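Local coordinates for F5/8 type C domain protein (PDB 7JRM) that probably binds carbohydrate through its CBM51 module, as part of the zinc metalloprotease ZmpB, an O-glycopeptidase of Clostridium perfringens directed at mucins, at residues A[153-167]-A[204-218]. Numbering follows the deposited sequence.
Sequences DRHVADKKVSSVKFK and VDVADNGNNWDHADW. With CA (calcium ion), chain B.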
ATOM      1  N   ASP A 153      20.013  -5.987 -38.481  1.00 17.30           N
ATOM      2  CA  ASP A 153      18.625  -6.389 -38.666  1.00 18.98           C
ATOM      3  C   ASP A 153      18.554  -7.779 -39.285  1.00 19.54           C
ATOM      4  O   ASP A 153      19.379  -8.147 -40.126  1.00 20.92           O
ATOM      5  CB  ASP A 153      17.890  -5.376 -39.545  1.00 17.96           C
ATOM      6  CG  ASP A 153      16.402  -5.656 -39.639  1.00 18.55           C
ATOM      7  OD1 ASP A 153      15.686  -5.450 -38.639  1.00 16.10           O
ATOM      8  OD2 ASP A 153      15.944  -6.081 -40.720  1.00 19.30           O
ATOM      9  N   ARG A 154      17.556  -8.556 -38.860  1.00 17.58           N
ATOM     10  CA  ARG A 154      17.453  -9.952 -39.269  1.00 23.29           C
ATOM     11  C   ARG A 154      17.015 -10.123 -40.718  1.00 16.54           C
ATOM     12  O   ARG A 154      17.057 -11.249 -41.225  1.00 24.35           O
ATOM     13  CB  ARG A 154      16.483 -10.695 -38.347  1.00 20.07           C
ATOM     14  CG  ARG A 154      16.997 -10.885 -36.927  1.00 17.16           C
ATOM     15  CD  ARG A 154      18.457 -11.316 -36.919  1.00 19.69           C
ATOM     16  NE  ARG A 154      18.635 -12.671 -37.433  1.00 18.01           N
ATOM     17  CZ  ARG A 154      19.796 -13.319 -37.442  1.00 20.37           C
ATOM     18  NH1 ARG A 154      19.868 -14.550 -37.928  1.00 23.99           N
ATOM     19  NH2 ARG A 154      20.886 -12.735 -36.964  1.00 26.77           N
ATOM     20  N   HIS A 155      16.600  -9.049 -41.395  1.00 21.62           N
ATOM     21  CA  HIS A 155      16.184  -9.166 -42.788  1.00 22.32           C
ATOM     22  C   HIS A 155      17.339  -9.547 -43.706  1.00 25.88           C
ATOM     23  O   HIS A 155      17.099 -10.094 -44.789  1.00 22.15           O
ATOM     24  CB  HIS A 155      15.550  -7.853 -43.256  1.00 21.28           C
ATOM     25  CG  HIS A 155      15.208  -7.827 -44.713  1.00 20.70           C
ATOM     26  ND1 HIS A 155      14.033  -8.347 -45.212  1.00 25.64           N
ATOM     27  CD2 HIS A 155      15.886  -7.340 -45.779  1.00 22.90           C
ATOM     28  CE1 HIS A 155      14.003  -8.184 -46.523  1.00 24.07           C
ATOM     29  NE2 HIS A 155      15.116  -7.575 -46.892  1.00 26.57           N
ATOM     30  N   VAL A 156      18.580  -9.287 -43.298  1.00 19.67           N
ATOM     31  CA  VAL A 156      19.743  -9.594 -44.123  1.00 17.85           C
ATOM     32  C   VAL A 156      20.497 -10.778 -43.533  1.00 17.29           C
ATOM     33  O   VAL A 156      21.723 -10.873 -43.659  1.00 22.17           O
ATOM     34  CB  VAL A 156      20.663  -8.367 -44.261  1.00 17.58           C
ATOM     35  CG1 VAL A 156      19.977  -7.280 -45.073  1.00 15.31           C
ATOM     36  CG2 VAL A 156      21.061  -7.842 -42.890  1.00 14.94           C
ATOM     37  N   ALA A 157      19.767 -11.697 -42.895  1.00 22.62           N
ATOM     38  CA  ALA A 157      20.387 -12.867 -42.283  1.00 27.20           C
ATOM     39  C   ALA A 157      21.023 -13.807 -43.297  1.00 25.33           C
ATOM     40  O   ALA A 157      21.786 -14.692 -42.897  1.00 24.97           O
ATOM     41  CB  ALA A 157      19.355 -13.632 -41.452  1.00 24.54           C
ATOM     42  N   ASP A 158      20.735 -13.641 -44.588  1.00 23.95           N
ATOM     43  CA  ASP A 158      21.290 -14.490 -45.633  1.00 25.70           C
ATOM     44  C   ASP A 158      22.319 -13.768 -46.496  1.00 31.88           C
ATOM     45  O   ASP A 158      22.740 -14.309 -47.524  1.00 27.82           O
ATOM     46  CB  ASP A 158      20.166 -15.041 -46.515  1.00 29.16           C
ATOM     47  CG  ASP A 158      19.210 -13.958 -46.993  1.00 36.99           C
ATOM     48  OD1 ASP A 158      18.080 -14.302 -47.402  1.00 44.91           O
ATOM     49  OD2 ASP A 158      19.582 -12.766 -46.961  1.00 36.35           O
ATOM     50  N   LYS A 159      22.738 -12.566 -46.103  1.00 24.30           N
ATOM     51  CA  LYS A 159      23.590 -11.729 -46.937  1.00 25.79           C
ATOM     52  C   LYS A 159      25.077 -11.890 -46.643  1.00 23.13           C
ATOM     53  O   LYS A 159      25.896 -11.273 -47.334  1.00 24.04           O
ATOM     54  CB  LYS A 159      23.187 -10.260 -46.780  1.00 23.46           C
ATOM     55  CG  LYS A 159      21.813  -9.939 -47.347  1.00 20.91           C
ATOM     56  CD  LYS A 159      21.646 -10.493 -48.752  1.00 26.12           C
ATOM     57  CE  LYS A 159      20.306 -10.093 -49.348  1.00 28.97           C
ATOM     58  NZ  LYS A 159      20.247 -10.366 -50.810  1.00 30.32           N
ATOM     59  N   LYS A 160      25.439 -12.679 -45.628  1.00 22.81           N
ATOM     60  CA  LYS A 160      26.823 -13.043 -45.329  1.00 25.81           C
ATOM     61  C   LYS A 160      27.689 -11.866 -44.885  1.00 25.09           C
ATOM     62  O   LYS A 160      28.323 -11.925 -43.826  1.00 27.44           O
ATOM     63  CB  LYS A 160      27.473 -13.719 -46.541  1.00 28.29           C
ATOM     64  CG  LYS A 160      26.865 -15.059 -46.920  1.00 30.76           C
ATOM     65  CD  LYS A 160      27.562 -15.646 -48.138  1.00 30.63           C
ATOM     66  CE  LYS A 160      26.961 -16.985 -48.535  1.00 34.29           C
ATOM     67  NZ  LYS A 160      25.489 -16.900 -48.737  1.00 37.65           N
ATOM     68  N   VAL A 161      27.733 -10.794 -45.685  1.00 15.81           N
ATOM     69  CA  VAL A 161      28.757  -9.765 -45.522  1.00 25.72           C
ATOM     70  C   VAL A 161      28.330  -8.614 -44.621  1.00 20.69           C
ATOM     71  O   VAL A 161      29.095  -7.650 -44.469  1.00 19.98           O
ATOM     72  CB  VAL A 161      29.176  -9.197 -46.893  1.00 20.70           C
ATOM     73  CG1 VAL A 161      29.730 -10.301 -47.778  1.00 25.86           C
ATOM     74  CG2 VAL A 161      27.996  -8.506 -47.562  1.00 19.54           C
ATOM     75  N   SER A 162      27.146  -8.675 -44.018  1.00 16.60           N
ATOM     76  CA  SER A 162      26.671  -7.567 -43.197  1.00 19.52           C
ATOM     77  C   SER A 162      27.592  -7.341 -42.002  1.00 16.81           C
ATOM     78  O   SER A 162      27.950  -8.285 -41.291  1.00 22.94           O
ATOM     79  CB  SER A 162      25.244  -7.841 -42.720  1.00 19.65           C
ATOM     80  OG  SER A 162      24.311  -7.645 -43.770  1.00 18.70           O
ATOM     81  N   SER A 163      27.977  -6.080 -41.789  1.00 18.04           N
ATOM     82  CA  SER A 163      28.879  -5.709 -40.702  1.00 16.80           C
ATOM     83  C   SER A 163      28.858  -4.204 -40.460  1.00 14.54           C
ATOM     84  O   SER A 163      29.059  -3.423 -41.395  1.00 17.17           O
ATOM     85  CB  SER A 163      30.308  -6.167 -41.007  1.00 22.31           C
ATOM     86  OG  SER A 163      30.770  -5.606 -42.223  1.00 18.35           O
ATOM     87  N   VAL A 164      28.622  -3.785 -39.217  1.00 16.24           N
ATOM     88  CA  VAL A 164      28.562  -2.375 -38.853  1.00 15.73           C
ATOM     89  C   VAL A 164      29.255  -2.174 -37.511  1.00 15.54           C
ATOM     90  O   VAL A 164      29.676  -3.127 -36.850  1.00 13.07           O
ATOM     91  CB  VAL A 164      27.114  -1.844 -38.787  1.00 12.96           C
ATOM     92  CG1 VAL A 164      26.458  -1.882 -40.155  1.00 11.76           C
ATOM     93  CG2 VAL A 164      26.305  -2.637 -37.777  1.00 14.40           C
ATOM     94  N   LYS A 165      29.373  -0.910 -37.114  1.00 15.76           N
ATOM     95  CA  LYS A 165      29.817  -0.540 -35.779  1.00 14.66           C
ATOM     96  C   LYS A 165      28.973   0.633 -35.310  1.00 13.46           C
ATOM     97  O   LYS A 165      28.847   1.633 -36.022  1.00 15.82           O
ATOM     98  CB  LYS A 165      31.303  -0.168 -35.754  1.00 14.84           C
ATOM     99  CG  LYS A 165      31.837   0.119 -34.359  1.00 22.18           C
ATOM    100  CD  LYS A 165      33.196   0.799 -34.402  1.00 22.01           C
ATOM    101  CE  LYS A 165      34.137   0.098 -35.367  1.00 28.83           C
ATOM    102  NZ  LYS A 165      34.945   1.073 -36.150  1.00 28.18           N
ATOM    103  N   PHE A 166      28.391   0.506 -34.122  1.00 12.08           N
ATOM    104  CA  PHE A 166      27.548   1.553 -33.568  1.00 10.60           C
ATOM    105  C   PHE A 166      28.374   2.469 -32.677  1.00 12.81           C
ATOM    106  O   PHE A 166      29.188   2.006 -31.874  1.00 14.56           O
ATOM    107  CB  PHE A 166      26.390   0.954 -32.771  1.00 11.68           C
ATOM    108  CG  PHE A 166      25.453   0.123 -33.598  1.00  9.67           C
ATOM    109  CD1 PHE A 166      25.730  -1.208 -33.852  1.00 11.03           C
ATOM    110  CD2 PHE A 166      24.295   0.674 -34.121  1.00  9.26           C
ATOM    111  CE1 PHE A 166      24.870  -1.976 -34.611  1.00 12.44           C
ATOM    112  CE2 PHE A 166      23.431  -0.090 -34.880  1.00 10.76           C
ATOM    113  CZ  PHE A 166      23.721  -1.417 -35.125  1.00 13.53           C
ATOM    114  N   LYS A 167      28.162   3.773 -32.832  1.00 13.21           N
ATOM    115  CA  LYS A 167      28.844   4.780 -32.034  1.00 15.03           C
ATOM    116  C   LYS A 167      27.835   5.821 -31.577  1.00 18.31           C
ATOM    117  O   LYS A 167      26.890   6.150 -32.297  1.00 14.48           O
ATOM    118  CB  LYS A 167      29.974   5.457 -32.824  1.00 14.28           C
ATOM    119  CG  LYS A 167      31.001   4.492 -33.393  1.00 17.26           C
ATOM    120  CD  LYS A 167      32.075   5.224 -34.179  1.00 23.74           C
ATOM    121  CE  LYS A 167      32.703   4.317 -35.225  1.00 23.74           C
ATOM    122  NZ  LYS A 167      33.647   5.055 -36.109  1.00 28.23           N
ATOM    123  N   VAL A 204      26.273   4.833 -37.314  1.00 15.97           N
ATOM    124  CA  VAL A 204      26.425   3.450 -37.751  1.00 13.56           C
ATOM    125  C   VAL A 204      27.505   3.451 -38.826  1.00 16.01           C
ATOM    126  O   VAL A 204      27.255   3.860 -39.967  1.00 14.74           O
ATOM    127  CB  VAL A 204      25.113   2.859 -38.281  1.00 14.88           C
ATOM    128  CG1 VAL A 204      25.322   1.416 -38.719  1.00 11.70           C
ATOM    129  CG2 VAL A 204      24.022   2.952 -37.226  1.00 12.42           C
ATOM    130  N   ASP A 205      28.704   2.999 -38.475  1.00 19.41           N
ATOM    131  CA  ASP A 205      29.802   2.958 -39.427  1.00 18.41           C
ATOM    132  C   ASP A 205      29.753   1.672 -40.250  1.00 17.99           C
ATOM    133  O   ASP A 205      29.004   0.738 -39.956  1.00 15.63           O
ATOM    134  CB  ASP A 205      31.146   3.092 -38.711  1.00 18.51           C
ATOM    135  CG  ASP A 205      32.147   3.905 -39.508  1.00 20.66           C
ATOM    136  OD1 ASP A 205      32.056   3.902 -40.754  1.00 17.71           O
ATOM    137  OD2 ASP A 205      33.022   4.549 -38.892  1.00 26.41           O
ATOM    138  N   VAL A 206      30.581   1.631 -41.295  1.00 17.77           N
ATOM    139  CA  VAL A 206      30.464   0.586 -42.309  1.00 19.24           C
ATOM    140  C   VAL A 206      31.293  -0.661 -42.017  1.00 20.43           C
ATOM    141  O   VAL A 206      31.052  -1.704 -42.644  1.00 20.52           O
ATOM    142  CB  VAL A 206      30.846   1.139 -43.693  1.00 22.69           C
ATOM    143  CG1 VAL A 206      29.943   2.304 -44.064  1.00 18.34           C
ATOM    144  CG2 VAL A 206      32.307   1.565 -43.709  1.00 18.47           C
ATOM    145  N   ALA A 207      32.255  -0.588 -41.097  1.00 21.45           N
ATOM    146  CA  ALA A 207      33.144  -1.714 -40.761  1.00 23.37           C
ATOM    147  C   ALA A 207      33.803  -2.191 -42.056  1.00 21.94           C
ATOM    148  O   ALA A 207      34.352  -1.363 -42.797  1.00 25.58           O
ATOM    149  CB  ALA A 207      32.363  -2.770 -39.990  1.00 19.91           C
ATOM    150  N   ASP A 208      33.772  -3.483 -42.372  1.00 19.18           N
ATOM    151  CA  ASP A 208      34.362  -3.996 -43.600  1.00 24.98           C
ATOM    152  C   ASP A 208      33.293  -4.181 -44.674  1.00 22.91           C
ATOM    153  O   ASP A 208      32.092  -4.054 -44.423  1.00 17.93           O
ATOM    154  CB  ASP A 208      35.102  -5.316 -43.341  1.00 21.99           C
ATOM    155  CG  ASP A 208      34.253  -6.337 -42.596  1.00 24.96           C
ATOM    156  OD1 ASP A 208      34.828  -7.129 -41.820  1.00 36.74           O
ATOM    157  OD2 ASP A 208      33.019  -6.363 -42.787  1.00 27.54           O
ATOM    158  N   ASN A 209      33.759  -4.482 -45.890  1.00 22.81           N
ATOM    159  CA  ASN A 209      32.894  -4.750 -47.042  1.00 20.16           C
ATOM    160  C   ASN A 209      32.010  -3.556 -47.391  1.00 21.00           C
ATOM    161  O   ASN A 209      30.937  -3.719 -47.976  1.00 20.06           O
ATOM    162  CB  ASN A 209      32.033  -5.998 -46.816  1.00 22.00           C
ATOM    163  CG  ASN A 209      32.785  -7.283 -47.092  1.00 27.24           C
ATOM    164  OD1 ASN A 209      33.064  -8.059 -46.179  1.00 30.46           O
ATOM    165  ND2 ASN A 209      33.116  -7.516 -48.357  1.00 24.54           N
ATOM    166  N   GLY A 210      32.455  -2.350 -47.048  1.00 21.45           N
ATOM    167  CA  GLY A 210      31.642  -1.181 -47.310  1.00 18.36           C
ATOM    168  C   GLY A 210      30.340  -1.229 -46.532  1.00 20.54           C
ATOM    169  O   GLY A 210      30.257  -1.776 -45.426  1.00 19.63           O
ATOM    170  N   ASN A 211      29.296  -0.653 -47.127  1.00 18.82           N
ATOM    171  CA  ASN A 211      27.976  -0.610 -46.514  1.00 21.52           C
ATOM    172  C   ASN A 211      27.047  -1.696 -47.048  1.00 20.69           C
ATOM    173  O   ASN A 211      25.829  -1.603 -46.863  1.00 19.37           O
ATOM    174  CB  ASN A 211      27.347   0.771 -46.713  1.00 17.46           C
ATOM    175  CG  ASN A 211      27.010   1.062 -48.165  1.00 23.11           C
ATOM    176  OD1 ASN A 211      27.464   0.369 -49.076  1.00 26.73           O
ATOM    177  ND2 ASN A 211      26.204   2.094 -48.386  1.00 25.47           N
ATOM    178  N   ASN A 212      27.595  -2.721 -47.696  1.00 21.39           N
ATOM    179  CA  ASN A 212      26.771  -3.722 -48.363  1.00 19.74           C
ATOM    180  C   ASN A 212      25.913  -4.481 -47.359  1.00 18.28           C
ATOM    181  O   ASN A 212      26.437  -5.135 -46.451  1.00 17.56           O
ATOM    182  CB  ASN A 212      27.656  -4.689 -49.147  1.00 22.91           C
ATOM    183  CG  ASN A 212      26.895  -5.421 -50.234  1.00 20.30           C
ATOM    184  OD1 ASN A 212      25.895  -4.920 -50.749  1.00 24.45           O
ATOM    185  ND2 ASN A 212      27.358  -6.616 -50.583  1.00 16.50           N
ATOM    186  N   TRP A 213      24.592  -4.388 -47.532  1.00 15.99           N
ATOM    187  CA  TRP A 213      23.617  -5.088 -46.693  1.00 17.61           C
ATOM    188  C   TRP A 213      23.765  -4.724 -45.219  1.00 19.17           C
ATOM    189  O   TRP A 213      23.547  -5.556 -44.336  1.00 17.25           O
ATOM    190  CB  TRP A 213      23.711  -6.605 -46.886  1.00 17.73           C
ATOM    191  CG  TRP A 213      23.494  -7.029 -48.305  1.00 22.46           C
ATOM    192  CD1 TRP A 213      24.392  -7.657 -49.118  1.00 25.43           C
ATOM    193  CD2 TRP A 213      22.303  -6.856 -49.082  1.00 19.85           C
ATOM    194  NE1 TRP A 213      23.834  -7.886 -50.354  1.00 23.98           N
ATOM    195  CE2 TRP A 213      22.551  -7.403 -50.356  1.00 20.43           C
ATOM    196  CE3 TRP A 213      21.049  -6.292 -48.823  1.00 21.38           C
ATOM    197  CZ2 TRP A 213      21.594  -7.402 -51.368  1.00 27.66           C
ATOM    198  CZ3 TRP A 213      20.100  -6.293 -49.828  1.00 25.78           C
ATOM    199  CH2 TRP A 213      20.377  -6.844 -51.085  1.00 20.19           C
ATOM    200  N   ASP A 214      24.124  -3.471 -44.944  1.00 18.01           N
ATOM    201  CA  ASP A 214      24.344  -3.006 -43.576  1.00 16.63           C
ATOM    202  C   ASP A 214      23.049  -2.452 -42.975  1.00 16.67           C
ATOM    203  O   ASP A 214      22.924  -1.269 -42.660  1.00 13.63           O
ATOM    204  CB  ASP A 214      25.455  -1.964 -43.549  1.00 17.00           C
ATOM    205  CG  ASP A 214      26.838  -2.586 -43.524  1.00 17.20           C
ATOM    206  OD1 ASP A 214      26.934  -3.832 -43.507  1.00 19.55           O
ATOM    207  OD2 ASP A 214      27.828  -1.826 -43.514  1.00 18.35           O
ATOM    208  N   HIS A 215      22.074  -3.342 -42.818  1.00 15.36           N
ATOM    209  CA  HIS A 215      20.825  -2.992 -42.151  1.00 15.08           C
ATOM    210  C   HIS A 215      21.058  -2.989 -40.646  1.00 14.26           C
ATOM    211  O   HIS A 215      21.365  -4.032 -40.060  1.00 14.46           O
ATOM    212  CB  HIS A 215      19.718  -3.975 -42.524  1.00 15.15           C
ATOM    213  CG  HIS A 215      19.319  -3.926 -43.968  1.00 13.58           C
ATOM    214  ND1 HIS A 215      18.099  -4.382 -44.416  1.00 13.75           N
ATOM    215  CD2 HIS A 215      19.980  -3.479 -45.062  1.00 12.90           C
ATOM    216  CE1 HIS A 215      18.023  -4.216 -45.724  1.00 16.40           C
ATOM    217  NE2 HIS A 215      19.151  -3.670 -46.142  1.00 14.47           N
ATOM    218  N   ALA A 216      20.920  -1.821 -40.020  1.00 13.96           N
ATOM    219  CA  ALA A 216      21.211  -1.656 -38.604  1.00 13.34           C
ATOM    220  C   ALA A 216      20.009  -1.061 -37.888  1.00 12.53           C
ATOM    221  O   ALA A 216      19.302  -0.213 -38.441  1.00 17.00           O
ATOM    222  CB  ALA A 216      22.438  -0.764 -38.389  1.00  9.81           C
ATOM    223  N   ASP A 217      19.786  -1.502 -36.652  1.00 13.24           N
ATOM    224  CA  ASP A 217      18.666  -1.046 -35.842  1.00 14.56           C
ATOM    225  C   ASP A 217      19.161  -0.434 -34.541  1.00 13.57           C
ATOM    226  O   ASP A 217      20.044  -0.988 -33.877  1.00 13.26           O
ATOM    227  CB  ASP A 217      17.705  -2.192 -35.507  1.00 14.39           C
ATOM    228  CG  ASP A 217      17.111  -2.837 -36.734  1.00 17.40           C
ATOM    229  OD1 ASP A 217      16.905  -2.132 -37.743  1.00 14.93           O
ATOM    230  OD2 ASP A 217      16.839  -4.052 -36.678  1.00 13.40           O
ATOM    231  N   TRP A 218      18.582   0.711 -34.183  1.00 12.53           N
ATOM    232  CA  TRP A 218      18.652   1.233 -32.821  1.00 12.92           C
ATOM    233  C   TRP A 218      17.372   0.781 -32.122  1.00 14.10           C
ATOM    234  O   TRP A 218      16.381   1.506 -32.041  1.00 14.06           O
ATOM    235  CB  TRP A 218      18.807   2.752 -32.817  1.00 10.12           C
ATOM    236  CG  TRP A 218      20.016   3.244 -33.554  1.00  8.76           C
ATOM    237  CD1 TRP A 218      20.093   3.574 -34.875  1.00  9.33           C
ATOM    238  CD2 TRP A 218      21.321   3.471 -33.008  1.00 11.39           C
ATOM    239  NE1 TRP A 218      21.365   3.989 -35.187  1.00  7.54           N
ATOM    240  CE2 TRP A 218      22.139   3.934 -34.058  1.00 10.81           C
ATOM    241  CE3 TRP A 218      21.877   3.326 -31.733  1.00 11.69           C
ATOM    242  CZ2 TRP A 218      23.484   4.250 -33.872  1.00  9.73           C
ATOM    243  CZ3 TRP A 218      23.212   3.642 -31.552  1.00 12.28           C
ATOM    244  CH2 TRP A 218      24.000   4.100 -32.615  1.00 11.69           C
TER
HETATM  245 CA    CA B1701      29.735  -3.365 -43.668  1.00 19.53          CA
HETATM  246  O   HOH W   1      15.905  -4.432 -42.730  1.00 13.37           O
HETATM  247  O   HOH W   2      29.030  -4.880 -45.405  1.00 17.76           O
HETATM  248  O   HOH W   3      33.763   0.899 -38.828  1.00 19.16           O
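Lys165 pairs antiparallel with Asp205, Asp205 N giving Lys165 O a 2.8 Å hydrogen bond, while strand 215-218, in another sheet, runs nearly parallel to strand 163-167, their directions 28° apart. Past this pairing, both segments wrap a calcium ion. Ser163 O and Val206 O each bind it at 2.4 Å, and Ser163 OG, Asp208 O, Gly210 O and a water add to the shell. Asp214 supplies both carboxylate oxygens. Its OD1 also takes a nearly straight bond from Ser163 N, and Ser132 OG hydrogen-bonds OD2, so the metal and two hydrogen bonds together fix the carboxylate's rotation. Lys159 lies over one face of the Trp213 indole. A bend at chi2 (-49°) lays its chain along the rings, with CE 3.5 Å from the centroid of the six-membered ring and NZ making a cation-pi contact. Val156 CG1 sits over the centre of the His215 ring. Between the sheets, Phe166 turns its edge to the face of Trp218, planes at 87°, and its CZ meets Ala216 CB at 3.6 Å. Lys167 NZ forms a salt bridge with Asp205 OD2, using that oxygen's anti lone pair. Two facing antiparallel sheets with a bound calcium at one end fit the beta-sandwich of an NPCBM (CBM51) module.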